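Isomerase/lactonizing enzyme (PDB 2NQL) is a member of the enolase superfamily, with a mandelate racemase/muconate lactonizing enzyme-type N-terminal domain and a TIM-barrel-like C-terminal domain that holds a sodium ion. Local coordinates at residues A182-T187 and P236-A241; G193-I198 and I228-P233; P261-E266 and I283-P288. One frame throughout, in Å; residues are numbered along the deposited sequence.

Contact 1: A182-T187 and P236-A241; sequences AFKFAT and PWFAEA. With NA (sodium ion), chain G.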
ATOM      1  N   ALA A 182       2.943 -31.488  11.795  1.00 27.25           N
ATOM      2  CA  ALA A 182       3.157 -30.084  12.076  1.00 23.54           C
ATOM      3  C   ALA A 182       1.825 -29.325  12.044  1.00 23.40           C
ATOM      4  O   ALA A 182       0.947 -29.618  11.220  1.00 23.08           O
ATOM      5  CB  ALA A 182       4.193 -29.503  11.108  1.00 25.67           C
ATOM      6  N   PHE A 183       1.661 -28.414  13.005  1.00 21.62           N
ATOM      7  CA  PHE A 183       0.368 -27.824  13.365  1.00 21.41           C
ATOM      8  C   PHE A 183       0.581 -26.378  13.775  1.00 20.93           C
ATOM      9  O   PHE A 183       1.647 -26.015  14.299  1.00 23.39           O
ATOM     10  CB  PHE A 183      -0.273 -28.561  14.565  1.00 24.62           C
ATOM     11  CG  PHE A 183      -0.460 -30.030  14.337  1.00 23.79           C
ATOM     12  CD1 PHE A 183      -1.647 -30.513  13.775  1.00 25.32           C
ATOM     13  CD2 PHE A 183       0.576 -30.930  14.634  1.00 23.77           C
ATOM     14  CE1 PHE A 183      -1.821 -31.885  13.535  1.00 27.19           C
ATOM     15  CE2 PHE A 183       0.423 -32.302  14.378  1.00 26.35           C
ATOM     16  CZ  PHE A 183      -0.771 -32.780  13.842  1.00 25.41           C
ATOM     17  N   LYS A 184      -0.443 -25.555  13.565  1.00 20.83           N
ATOM     18  CA  LYS A 184      -0.404 -24.182  14.058  1.00 21.36           C
ATOM     19  C   LYS A 184      -1.764 -23.823  14.619  1.00 23.16           C
ATOM     20  O   LYS A 184      -2.797 -24.188  14.035  1.00 27.14           O
ATOM     21  CB  LYS A 184       0.035 -23.208  12.936  1.00 21.27           C
ATOM     22  CG  LYS A 184       0.148 -21.749  13.391  1.00 24.69           C
ATOM     23  CD  LYS A 184       0.664 -20.831  12.268  1.00 22.62           C
ATOM     24  CE  LYS A 184      -0.433 -20.457  11.286  1.00 26.23           C
ATOM     25  NZ  LYS A 184       0.162 -19.704  10.165  1.00 25.74           N
ATOM     26  N   PHE A 185      -1.771 -23.108  15.744  1.00 22.30           N
ATOM     27  CA  PHE A 185      -3.020 -22.625  16.325  1.00 23.44           C
ATOM     28  C   PHE A 185      -3.024 -21.106  16.423  1.00 24.23           C
ATOM     29  O   PHE A 185      -1.957 -20.483  16.492  1.00 25.50           O
ATOM     30  CB  PHE A 185      -3.292 -23.280  17.691  1.00 23.98           C
ATOM     31  CG  PHE A 185      -2.445 -22.739  18.804  1.00 22.31           C
ATOM     32  CD1 PHE A 185      -2.908 -21.690  19.612  1.00 28.25           C
ATOM     33  CD2 PHE A 185      -1.174 -23.263  19.047  1.00 25.89           C
ATOM     34  CE1 PHE A 185      -2.109 -21.177  20.647  1.00 27.25           C
ATOM     35  CE2 PHE A 185      -0.362 -22.738  20.078  1.00 28.95           C
ATOM     36  CZ  PHE A 185      -0.839 -21.701  20.876  1.00 26.73           C
ATOM     37  N   ALA A 186      -4.219 -20.518  16.453  1.00 25.05           N
ATOM     38  CA  ALA A 186      -4.341 -19.060  16.530  1.00 26.60           C
ATOM     39  C   ALA A 186      -4.711 -18.664  17.953  1.00 29.78           C
ATOM     40  O   ALA A 186      -5.677 -19.175  18.525  1.00 36.62           O
ATOM     41  CB  ALA A 186      -5.380 -18.540  15.523  1.00 34.81           C
ATOM     42  N   THR A 187      -3.902 -17.782  18.532  1.00 33.12           N
ATOM     43  CA  THR A 187      -4.031 -17.403  19.942  1.00 39.17           C
ATOM     44  C   THR A 187      -5.360 -16.749  20.401  1.00 42.88           C
ATOM     45  O   THR A 187      -5.773 -16.991  21.541  1.00 46.53           O
ATOM     46  CB  THR A 187      -2.789 -16.626  20.467  1.00 37.78           C
ATOM     47  OG1 THR A 187      -2.672 -15.374  19.770  1.00 39.30           O
ATOM     48  CG2 THR A 187      -1.523 -17.417  20.222  1.00 33.74           C
ATOM     49  N   PRO A 236       7.277 -24.378  21.562  1.00 29.97           N
ATOM     50  CA  PRO A 236       6.723 -23.850  20.309  1.00 27.13           C
ATOM     51  C   PRO A 236       7.692 -23.917  19.135  1.00 29.63           C
ATOM     52  O   PRO A 236       8.879 -23.570  19.255  1.00 28.91           O
ATOM     53  CB  PRO A 236       6.366 -22.396  20.661  1.00 26.89           C
ATOM     54  CG  PRO A 236       7.264 -22.039  21.780  1.00 30.22           C
ATOM     55  CD  PRO A 236       7.442 -23.315  22.570  1.00 32.24           C
ATOM     56  N   TRP A 237       7.167 -24.379  18.003  1.00 29.22           N
ATOM     57  CA  TRP A 237       7.907 -24.452  16.750  1.00 24.54           C
ATOM     58  C   TRP A 237       8.335 -23.057  16.299  1.00 26.16           C
ATOM     59  O   TRP A 237       9.521 -22.820  16.053  1.00 25.83           O
ATOM     60  CB  TRP A 237       6.993 -25.134  15.718  1.00 27.04           C
ATOM     61  CG  TRP A 237       7.432 -25.218  14.291  1.00 24.51           C
ATOM     62  CD1 TRP A 237       8.693 -25.117  13.782  1.00 22.60           C
ATOM     63  CD2 TRP A 237       6.569 -25.474  13.188  1.00 22.22           C
ATOM     64  NE1 TRP A 237       8.666 -25.276  12.411  1.00 24.02           N
ATOM     65  CE2 TRP A 237       7.371 -25.501  12.024  1.00 25.35           C
ATOM     66  CE3 TRP A 237       5.178 -25.671  13.069  1.00 27.04           C
ATOM     67  CZ2 TRP A 237       6.833 -25.695  10.754  1.00 25.46           C
ATOM     68  CZ3 TRP A 237       4.638 -25.882  11.803  1.00 23.69           C
ATOM     69  CH2 TRP A 237       5.473 -25.909  10.661  1.00 23.48           C
ATOM     70  N   PHE A 238       7.370 -22.149  16.184  1.00 26.22           N
ATOM     71  CA  PHE A 238       7.657 -20.735  15.999  1.00 24.07           C
ATOM     72  C   PHE A 238       6.546 -19.878  16.595  1.00 23.40           C
ATOM     73  O   PHE A 238       5.428 -20.370  16.841  1.00 24.27           O
ATOM     74  CB  PHE A 238       7.943 -20.392  14.527  1.00 25.02           C
ATOM     75  CG  PHE A 238       6.819 -20.744  13.563  1.00 23.33           C
ATOM     76  CD1 PHE A 238       5.716 -19.898  13.406  1.00 24.58           C
ATOM     77  CD2 PHE A 238       6.888 -21.895  12.783  1.00 25.79           C
ATOM     78  CE1 PHE A 238       4.684 -20.196  12.490  1.00 23.95           C
ATOM     79  CE2 PHE A 238       5.868 -22.213  11.866  1.00 25.28           C
ATOM     80  CZ  PHE A 238       4.750 -21.361  11.732  1.00 20.87           C
ATOM     81  N   ALA A 239       6.858 -18.602  16.825  1.00 24.75           N
ATOM     82  CA  ALA A 239       5.866 -17.605  17.216  1.00 25.95           C
ATOM     83  C   ALA A 239       5.702 -16.676  16.023  1.00 24.36           C
ATOM     84  O   ALA A 239       6.658 -16.049  15.588  1.00 25.26           O
ATOM     85  CB  ALA A 239       6.331 -16.827  18.460  1.00 25.30           C
ATOM     86  N   GLU A 240       4.494 -16.648  15.470  1.00 26.05           N
ATOM     87  CA  GLU A 240       4.240 -15.897  14.239  1.00 22.18           C
ATOM     88  C   GLU A 240       3.560 -14.564  14.581  1.00 22.69           C
ATOM     89  O   GLU A 240       2.696 -14.520  15.460  1.00 23.30           O
ATOM     90  CB  GLU A 240       3.392 -16.747  13.286  1.00 24.72           C
ATOM     91  CG  GLU A 240       2.621 -15.954  12.247  1.00 18.61           C
ATOM     92  CD  GLU A 240       1.720 -16.827  11.399  1.00 31.31           C
ATOM     93  OE1 GLU A 240       1.912 -18.054  11.357  1.00 28.74           O
ATOM     94  OE2 GLU A 240       0.837 -16.281  10.694  1.00 35.07           O
ATOM     95  N   ALA A 241       3.956 -13.493  13.881  1.00 25.51           N
ATOM     96  CA  ALA A 241       3.280 -12.174  13.960  1.00 19.75           C
ATOM     97  C   ALA A 241       3.086 -11.705  15.418  1.00 23.44           C
ATOM     98  O   ALA A 241       1.944 -11.524  15.885  1.00 26.24           O
ATOM     99  CB  ALA A 241       1.929 -12.200  13.196  1.00 25.11           C
TER
HETATM  100 NA    NA G 401       1.059 -16.315   8.440  1.00 49.12          NA
HETATM  101  O   HOH W   1       3.078 -14.230   8.653  1.00 22.70           O
HETATM  102  O   HOH W   2       1.383 -18.525   7.638  1.00 32.84           O
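Strand 182-186 and segment 236-241 run in roughly the same direction, 32° apart between their touching parts, but they are not paired: the closest CA atoms, of Ala182 and Trp237, are 8.7 Å apart, because strand 210-214 lies between them in the barrel sheet. Side chains pointing into the barrel bridge this gap. Lys184 has CG anti to its backbone N (chi1 -178°) and runs extended to CD before bending at chi3, which brings NZ to Glu240. There NZ donates to OE1 at 2.7 Å, on the syn lone pair, in a salt bridge whose two chains cross at about a right angle. On the way, Lys184 CD passes CE1 of Phe238 at 4.1 Å. Nearer the start of the strand, Ala182 CB packs on Trp237 CZ3 at 3.7 Å, and the carbonyl oxygen of Phe183 lies at the edge of the indole. Phe238 covers one face of that indole with CE2. Tyr156 OH and Gln287 NE2 add further hydrogen bonds to Lys184 NZ and Glu240 OE1, respectively. The two carboxylate oxygens of Glu240 thus divide their work: OE1 takes the ammonium and amide N-H groups, while OE2 binds sodium at 2.3 Å. The lysine charge probably helps to keep this buried carboxylate ionised and fixes its rotation for the metal.

Contact 2: G193-I198 and I228-P233; sequences GPAAEI and IAEMQP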
ATOM      1  N   GLY A 193      -6.298 -18.929  27.136  1.00 45.01           N
ATOM      2  CA  GLY A 193      -5.054 -18.316  26.685  1.00 41.88           C
ATOM      3  C   GLY A 193      -4.196 -19.264  25.862  1.00 41.27           C
ATOM      4  O   GLY A 193      -4.438 -20.484  25.842  1.00 35.62           O
ATOM      5  N   PRO A 194      -3.193 -18.704  25.162  1.00 42.58           N
ATOM      6  CA  PRO A 194      -2.265 -19.475  24.321  1.00 36.67           C
ATOM      7  C   PRO A 194      -1.439 -20.522  25.080  1.00 38.14           C
ATOM      8  O   PRO A 194      -1.120 -21.569  24.508  1.00 34.64           O
ATOM      9  CB  PRO A 194      -1.354 -18.397  23.722  1.00 37.99           C
ATOM     10  CG  PRO A 194      -1.493 -17.218  24.618  1.00 33.58           C
ATOM     11  CD  PRO A 194      -2.903 -17.257  25.112  1.00 36.15           C
ATOM     12  N   ALA A 195      -1.114 -20.248  26.348  1.00 32.76           N
ATOM     13  CA  ALA A 195      -0.409 -21.213  27.181  1.00 33.45           C
ATOM     14  C   ALA A 195      -1.230 -22.470  27.440  1.00 30.40           C
ATOM     15  O   ALA A 195      -0.717 -23.578  27.314  1.00 35.28           O
ATOM     16  CB  ALA A 195       0.075 -20.584  28.492  1.00 37.52           C
ATOM     17  N   ALA A 196      -2.506 -22.299  27.771  1.00 31.15           N
ATOM     18  CA  ALA A 196      -3.370 -23.438  28.011  1.00 33.00           C
ATOM     19  C   ALA A 196      -3.627 -24.221  26.715  1.00 32.11           C
ATOM     20  O   ALA A 196      -3.676 -25.456  26.744  1.00 32.99           O
ATOM     21  CB  ALA A 196      -4.663 -23.000  28.644  1.00 37.30           C
ATOM     22  N   GLU A 197      -3.738 -23.502  25.593  1.00 28.83           N
ATOM     23  CA  GLU A 197      -3.911 -24.125  24.280  1.00 29.97           C
ATOM     24  C   GLU A 197      -2.721 -24.982  23.855  1.00 28.44           C
ATOM     25  O   GLU A 197      -2.912 -26.149  23.476  1.00 30.10           O
ATOM     26  CB  GLU A 197      -4.261 -23.101  23.194  1.00 30.01           C
ATOM     27  CG  GLU A 197      -4.821 -23.728  21.891  1.00 34.81           C
ATOM     28  CD  GLU A 197      -6.329 -24.063  21.946  1.00 46.60           C
ATOM     29  OE1 GLU A 197      -7.071 -23.449  22.744  1.00 41.21           O
ATOM     30  OE2 GLU A 197      -6.781 -24.951  21.182  1.00 36.69           O
ATOM     31  N   ILE A 198      -1.508 -24.422  23.940  1.00 27.07           N
ATOM     32  CA  ILE A 198      -0.302 -25.157  23.554  1.00 27.13           C
ATOM     33  C   ILE A 198      -0.015 -26.329  24.489  1.00 26.36           C
ATOM     34  O   ILE A 198       0.413 -27.384  24.029  1.00 29.57           O
ATOM     35  CB  ILE A 198       0.964 -24.248  23.350  1.00 28.07           C
ATOM     36  CG1 ILE A 198       2.053 -24.986  22.545  1.00 29.07           C
ATOM     37  CG2 ILE A 198       1.493 -23.696  24.687  1.00 28.00           C
ATOM     38  CD1 ILE A 198       3.193 -24.105  21.979  1.00 29.09           C
ATOM     39  N   ILE A 228       5.052 -15.467  24.886  1.00 30.31           N
ATOM     40  CA  ILE A 228       6.034 -16.400  24.322  1.00 31.77           C
ATOM     41  C   ILE A 228       6.741 -17.174  25.447  1.00 31.35           C
ATOM     42  O   ILE A 228       6.911 -18.388  25.349  1.00 36.26           O
ATOM     43  CB  ILE A 228       7.022 -15.680  23.396  1.00 30.65           C
ATOM     44  CG1 ILE A 228       6.303 -15.213  22.118  1.00 31.52           C
ATOM     45  CG2 ILE A 228       8.195 -16.570  23.015  1.00 31.71           C
ATOM     46  CD1 ILE A 228       7.139 -14.266  21.252  1.00 30.53           C
ATOM     47  N   ALA A 229       7.122 -16.463  26.509  1.00 35.42           N
ATOM     48  CA  ALA A 229       7.618 -17.081  27.752  1.00 31.46           C
ATOM     49  C   ALA A 229       6.659 -18.107  28.381  1.00 32.47           C
ATOM     50  O   ALA A 229       7.109 -19.170  28.824  1.00 36.78           O
ATOM     51  CB  ALA A 229       8.006 -16.002  28.771  1.00 37.98           C
ATOM     52  N   GLU A 230       5.356 -17.800  28.397  1.00 32.02           N
ATOM     53  CA  GLU A 230       4.315 -18.713  28.906  1.00 34.04           C
ATOM     54  C   GLU A 230       4.194 -19.975  28.057  1.00 35.94           C
ATOM     55  O   GLU A 230       3.892 -21.070  28.570  1.00 33.03           O
ATOM     56  CB  GLU A 230       2.951 -18.014  28.955  1.00 31.55           C
ATOM     57  CG  GLU A 230       2.671 -17.228  30.229  1.00 38.57           C
ATOM     58  CD  GLU A 230       1.333 -16.497  30.184  1.00 52.56           C
ATOM     59  OE1 GLU A 230       0.295 -17.147  29.914  1.00 47.20           O
ATOM     60  OE2 GLU A 230       1.324 -15.268  30.424  1.00 54.51           O
ATOM     61  N   MET A 231       4.415 -19.819  26.753  1.00 33.71           N
ATOM     62  CA  MET A 231       4.322 -20.946  25.826  1.00 32.42           C
ATOM     63  C   MET A 231       5.591 -21.785  25.736  1.00 29.04           C
ATOM     64  O   MET A 231       5.539 -22.973  25.387  1.00 33.60           O
ATOM     65  CB  MET A 231       3.920 -20.453  24.440  1.00 29.15           C
ATOM     66  CG  MET A 231       2.479 -19.963  24.410  1.00 29.19           C
ATOM     67  SD  MET A 231       2.003 -19.539  22.711  1.00 35.44           S
ATOM     68  CE  MET A 231       3.333 -18.403  22.264  1.00 32.66           C
ATOM     69  N   GLN A 232       6.730 -21.171  26.039  1.00 27.56           N
ATOM     70  CA  GLN A 232       8.003 -21.829  25.773  1.00 30.36           C
ATOM     71  C   GLN A 232       8.322 -23.165  26.491  1.00 26.51           C
ATOM     72  O   GLN A 232       9.000 -24.003  25.911  1.00 34.01           O
ATOM     73  CB  GLN A 232       9.180 -20.842  25.596  1.00 36.67           C
ATOM     74  CG  GLN A 232      10.138 -20.687  26.744  1.00 45.60           C
ATOM     75  CD  GLN A 232      11.173 -21.807  26.803  1.00 54.84           C
ATOM     76  OE1 GLN A 232      11.121 -22.656  27.693  1.00 47.23           O
ATOM     77  NE2 GLN A 232      12.104 -21.818  25.853  1.00 59.81           N
ATOM     78  N   PRO A 233       7.809 -23.381  27.731  1.00 36.39           N
ATOM     79  CA  PRO A 233       7.860 -24.733  28.322  1.00 37.49           C
ATOM     80  C   PRO A 233       7.231 -25.868  27.497  1.00 40.41           C
ATOM     81  O   PRO A 233       7.501 -27.044  27.761  1.00 34.44           O
ATOM     82  CB  PRO A 233       7.092 -24.564  29.641  1.00 41.59           C
ATOM     83  CG  PRO A 233       7.275 -23.148  29.997  1.00 41.54           C
ATOM     84  CD  PRO A 233       7.224 -22.417  28.685  1.00 34.01           C
TER
HETATM   85  O   HOH W   3      -1.690 -17.803  28.162  1.00 41.03           O
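Two outer helices of the TIM-barrel-like domain meet here, the first turn of helix 194-205 lying against the last turn of helix 221-231. Their backbones come close, with the CA atoms of Ala195 and Met231 only 4.9 Å apart, an approach eased by the small side chain of Ala195. Gly193 occupies the N-cap position, and at its backbone angles (phi 104°) a CB would collide with the carbonyl oxygen of the residue before, so the position suits a glycine. Its own carbonyl oxygen accepts from Glu197 N in the first turn.

Apolar packing centres on Met231. Its CG is anti to the carbonyl carbon (chi1 -70°) and SD continues anti, which lays SD on CB of Pro194 at 3.7 Å; the bend at chi3 then turns the methyl CE away from that proline. One turn further on, the CG2 branch of Ile198 meets Met231 CG at 3.9 Å, the two side chains crossing at about a right angle. Ile198 and Met231 also reach the barrel strands beneath: both touch Phe185, while Ile198 packs on Ile211 and Met231 on Ala213. This seam is therefore continuous with the layer between helices and sheet.

Polar contact lies on the outer side, where Glu230 is exposed. Its chain is extended beyond CG and carries the carboxylate alongside Ala195, with Glu230 OE1 at 3.7 Å from Ala195 CB. The link between the helices is made by a water in place of a direct bond. Ala195 N, one of the amides in the opening turn, donates to this water at 3.1 Å, and the same water donates to Glu230 OE1 at 2.7 Å.

Contact 3: P261-E266 and I283-P288; sequences PIAVGE and IAIVQP. With NA (sodium ion), chain G.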
ATOM      1  N   PRO A 261      11.894 -19.222  17.656  1.00 30.64           N
ATOM      2  CA  PRO A 261      11.973 -18.688  16.290  1.00 27.64           C
ATOM      3  C   PRO A 261      10.806 -17.750  15.967  1.00 24.04           C
ATOM      4  O   PRO A 261       9.653 -18.039  16.318  1.00 23.53           O
ATOM      5  CB  PRO A 261      11.904 -19.948  15.424  1.00 28.66           C
ATOM      6  CG  PRO A 261      12.491 -21.018  16.306  1.00 28.20           C
ATOM      7  CD  PRO A 261      11.962 -20.698  17.666  1.00 27.84           C
ATOM      8  N   ILE A 262      11.113 -16.622  15.334  1.00 29.35           N
ATOM      9  CA  ILE A 262      10.064 -15.659  14.992  1.00 30.26           C
ATOM     10  C   ILE A 262       9.740 -15.781  13.509  1.00 21.43           C
ATOM     11  O   ILE A 262      10.638 -15.818  12.682  1.00 25.14           O
ATOM     12  CB  ILE A 262      10.438 -14.196  15.374  1.00 28.71           C
ATOM     13  CG1 ILE A 262      10.753 -14.062  16.882  1.00 26.83           C
ATOM     14  CG2 ILE A 262       9.344 -13.204  14.939  1.00 30.95           C
ATOM     15  CD1 ILE A 262       9.685 -14.556  17.810  1.00 25.06           C
ATOM     16  N   ALA A 263       8.449 -15.859  13.193  1.00 25.16           N
ATOM     17  CA  ALA A 263       8.013 -15.992  11.804  1.00 23.51           C
ATOM     18  C   ALA A 263       7.130 -14.793  11.429  1.00 18.41           C
ATOM     19  O   ALA A 263       6.247 -14.422  12.200  1.00 23.46           O
ATOM     20  CB  ALA A 263       7.225 -17.297  11.632  1.00 23.55           C
ATOM     21  N   VAL A 264       7.363 -14.207  10.251  1.00 22.48           N
ATOM     22  CA  VAL A 264       6.575 -13.060   9.792  1.00 18.32           C
ATOM     23  C   VAL A 264       6.503 -13.096   8.263  1.00 22.47           C
ATOM     24  O   VAL A 264       7.249 -13.840   7.624  1.00 21.62           O
ATOM     25  CB  VAL A 264       7.226 -11.684  10.215  1.00 23.15           C
ATOM     26  CG1 VAL A 264       7.081 -11.428  11.703  1.00 22.42           C
ATOM     27  CG2 VAL A 264       8.702 -11.625   9.774  1.00 23.32           C
ATOM     28  N   GLY A 265       5.609 -12.302   7.678  1.00 21.32           N
ATOM     29  CA  GLY A 265       5.717 -11.989   6.249  1.00 21.50           C
ATOM     30  C   GLY A 265       4.481 -12.163   5.382  1.00 20.82           C
ATOM     31  O   GLY A 265       4.510 -11.770   4.219  1.00 20.87           O
ATOM     32  N   GLU A 266       3.399 -12.728   5.926  1.00 18.86           N
ATOM     33  CA  GLU A 266       2.202 -13.003   5.115  1.00 19.84           C
ATOM     34  C   GLU A 266       1.609 -11.729   4.519  1.00 18.41           C
ATOM     35  O   GLU A 266       1.060 -11.751   3.411  1.00 21.23           O
ATOM     36  CB  GLU A 266       1.147 -13.764   5.915  1.00 22.71           C
ATOM     37  CG  GLU A 266       0.406 -12.903   6.944  1.00 22.38           C
ATOM     38  CD  GLU A 266      -0.663 -13.663   7.648  1.00 35.53           C
ATOM     39  OE1 GLU A 266      -0.288 -14.639   8.324  1.00 35.00           O
ATOM     40  OE2 GLU A 266      -1.856 -13.317   7.516  1.00 30.61           O
ATOM     41  N   ILE A 283      14.889 -12.743  12.221  1.00 29.00           N
ATOM     42  CA  ILE A 283      13.737 -13.409  11.616  1.00 28.79           C
ATOM     43  C   ILE A 283      14.184 -14.825  11.269  1.00 23.11           C
ATOM     44  O   ILE A 283      15.107 -15.030  10.474  1.00 26.51           O
ATOM     45  CB  ILE A 283      13.223 -12.636  10.339  1.00 28.82           C
ATOM     46  CG1 ILE A 283      12.787 -11.184  10.667  1.00 28.91           C
ATOM     47  CG2 ILE A 283      12.103 -13.413   9.626  1.00 22.89           C
ATOM     48  CD1 ILE A 283      11.842 -11.017  11.873  1.00 29.55           C
ATOM     49  N   ALA A 284      13.508 -15.797  11.860  1.00 25.37           N
ATOM     50  CA  ALA A 284      13.853 -17.193  11.640  1.00 26.38           C
ATOM     51  C   ALA A 284      13.174 -17.728  10.384  1.00 27.17           C
ATOM     52  O   ALA A 284      13.755 -18.535   9.656  1.00 26.68           O
ATOM     53  CB  ALA A 284      13.460 -18.000  12.824  1.00 25.55           C
ATOM     54  N   ILE A 285      11.942 -17.274  10.136  1.00 23.19           N
ATOM     55  CA  ILE A 285      11.099 -17.832   9.077  1.00 24.83           C
ATOM     56  C   ILE A 285      10.378 -16.675   8.387  1.00 22.66           C
ATOM     57  O   ILE A 285       9.834 -15.802   9.058  1.00 23.30           O
ATOM     58  CB  ILE A 285      10.039 -18.803   9.659  1.00 24.92           C
ATOM     59  CG1 ILE A 285      10.708 -20.053  10.258  1.00 24.93           C
ATOM     60  CG2 ILE A 285       9.006 -19.246   8.593  1.00 19.79           C
ATOM     61  CD1 ILE A 285       9.945 -20.611  11.427  1.00 25.73           C
ATOM     62  N   VAL A 286      10.379 -16.689   7.060  1.00 23.76           N
ATOM     63  CA  VAL A 286       9.429 -15.878   6.299  1.00 19.50           C
ATOM     64  C   VAL A 286       8.276 -16.660   5.699  1.00 20.27           C
ATOM     65  O   VAL A 286       8.423 -17.816   5.274  1.00 22.83           O
ATOM     66  CB  VAL A 286      10.091 -14.946   5.265  1.00 19.20           C
ATOM     67  CG1 VAL A 286      11.008 -13.939   5.972  1.00 23.35           C
ATOM     68  CG2 VAL A 286      10.847 -15.726   4.196  1.00 21.40           C
ATOM     69  N   GLN A 287       7.124 -16.002   5.662  1.00 20.21           N
ATOM     70  CA  GLN A 287       5.840 -16.660   5.382  1.00 19.29           C
ATOM     71  C   GLN A 287       5.083 -15.969   4.258  1.00 18.81           C
ATOM     72  O   GLN A 287       3.954 -15.493   4.500  1.00 20.94           O
ATOM     73  CB  GLN A 287       4.960 -16.683   6.646  1.00 21.10           C
ATOM     74  CG  GLN A 287       5.607 -17.398   7.844  1.00 23.36           C
ATOM     75  CD  GLN A 287       4.813 -17.216   9.103  1.00 26.09           C
ATOM     76  OE1 GLN A 287       4.614 -16.098   9.561  1.00 26.22           O
ATOM     77  NE2 GLN A 287       4.308 -18.318   9.655  1.00 23.66           N
ATOM     78  N   PRO A 288       5.676 -15.926   3.041  1.00 20.28           N
ATOM     79  CA  PRO A 288       5.037 -15.163   1.980  1.00 22.24           C
ATOM     80  C   PRO A 288       3.659 -15.726   1.606  1.00 19.74           C
ATOM     81  O   PRO A 288       3.432 -16.937   1.664  1.00 18.27           O
ATOM     82  CB  PRO A 288       6.011 -15.310   0.802  1.00 19.08           C
ATOM     83  CG  PRO A 288       6.797 -16.559   1.084  1.00 21.12           C
ATOM     84  CD  PRO A 288       6.932 -16.552   2.571  1.00 16.18           C
TER
HETATM   85 NA    NA G 401       1.059 -16.315   8.440  1.00 49.12          NA
HETATM   86  O   HOH W   1       3.078 -14.230   8.653  1.00 22.70           O
HETATM   87  O   HOH W   2       1.383 -18.525   7.638  1.00 32.84           O
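Strands 262-264 and 285-286 are parallel neighbours in the barrel sheet, and their backbones form the tight part of the contact. Ile262 O accepts two amides in its carbonyl plane, Ala284 N at 3.0 Å and Ile285 N at 3.2 Å. Val264 N donates to Ile285 O, the straightest of these bonds at 158°, and Gln287 N reaches Val264 O at 2.9 Å from above the carbonyl plane. CB of Ala263 packs on CB of Ile285 on one face; on the other, Val264 CG2 fits against CD1 of Ile283 at 3.8 Å, their chains crossing at about a right angle.

Beyond Val264 no backbone N-H...O bond follows; the backbones stay adjacent, with a CA-H...O contact from Glu266 CA to Gln287 O, and water and metal take over. Glu266 N donates to a water that donates to Gln287 OE1 at 2.6 Å and is a ligand of the sodium ion at 2.9 Å. Glu266 has CG between its backbone N and carbonyl carbon (chi1 74°), and OE1 binds sodium at 2.1 Å, while OE2 takes a hydrogen bond with a glycerol. Gln287, laid over Ala263 CB, gives its NE2 to Glu240, the other protein ligand of the ion.

The pair closes a beta-alpha-beta crossover through helix 271-278, which touches Ile283 and Val286. Helix 248-255 covers Ile262, Val264 and Ile283 through Leu251, and strands 239-240 and 311-312 flank the pair in the sheet.

In the fold
All three contacts belong to the TIM-barrel-like domain and lie on the same side of the chain's centre. Along the sequence, contact 2 falls within the span bounded by contact 1, and contact 3 follows both. Contacts 1 and 2 have centres about 10 Å apart and are two layers of one region: strand 182-186 leads into helix 194-205, and helix 221-231 into strand 239-240, with Phe185 packing on Pro194 and Glu197. Contacts 1 and 3, with centres about 11 Å apart, share the sheet through neighbouring strands 239-240 and 262-264, and bring both glutamates to the sodium ion. Contact 2, centred about 19 Å from the centre of contact 3, belongs to the barrel's outer helical layer.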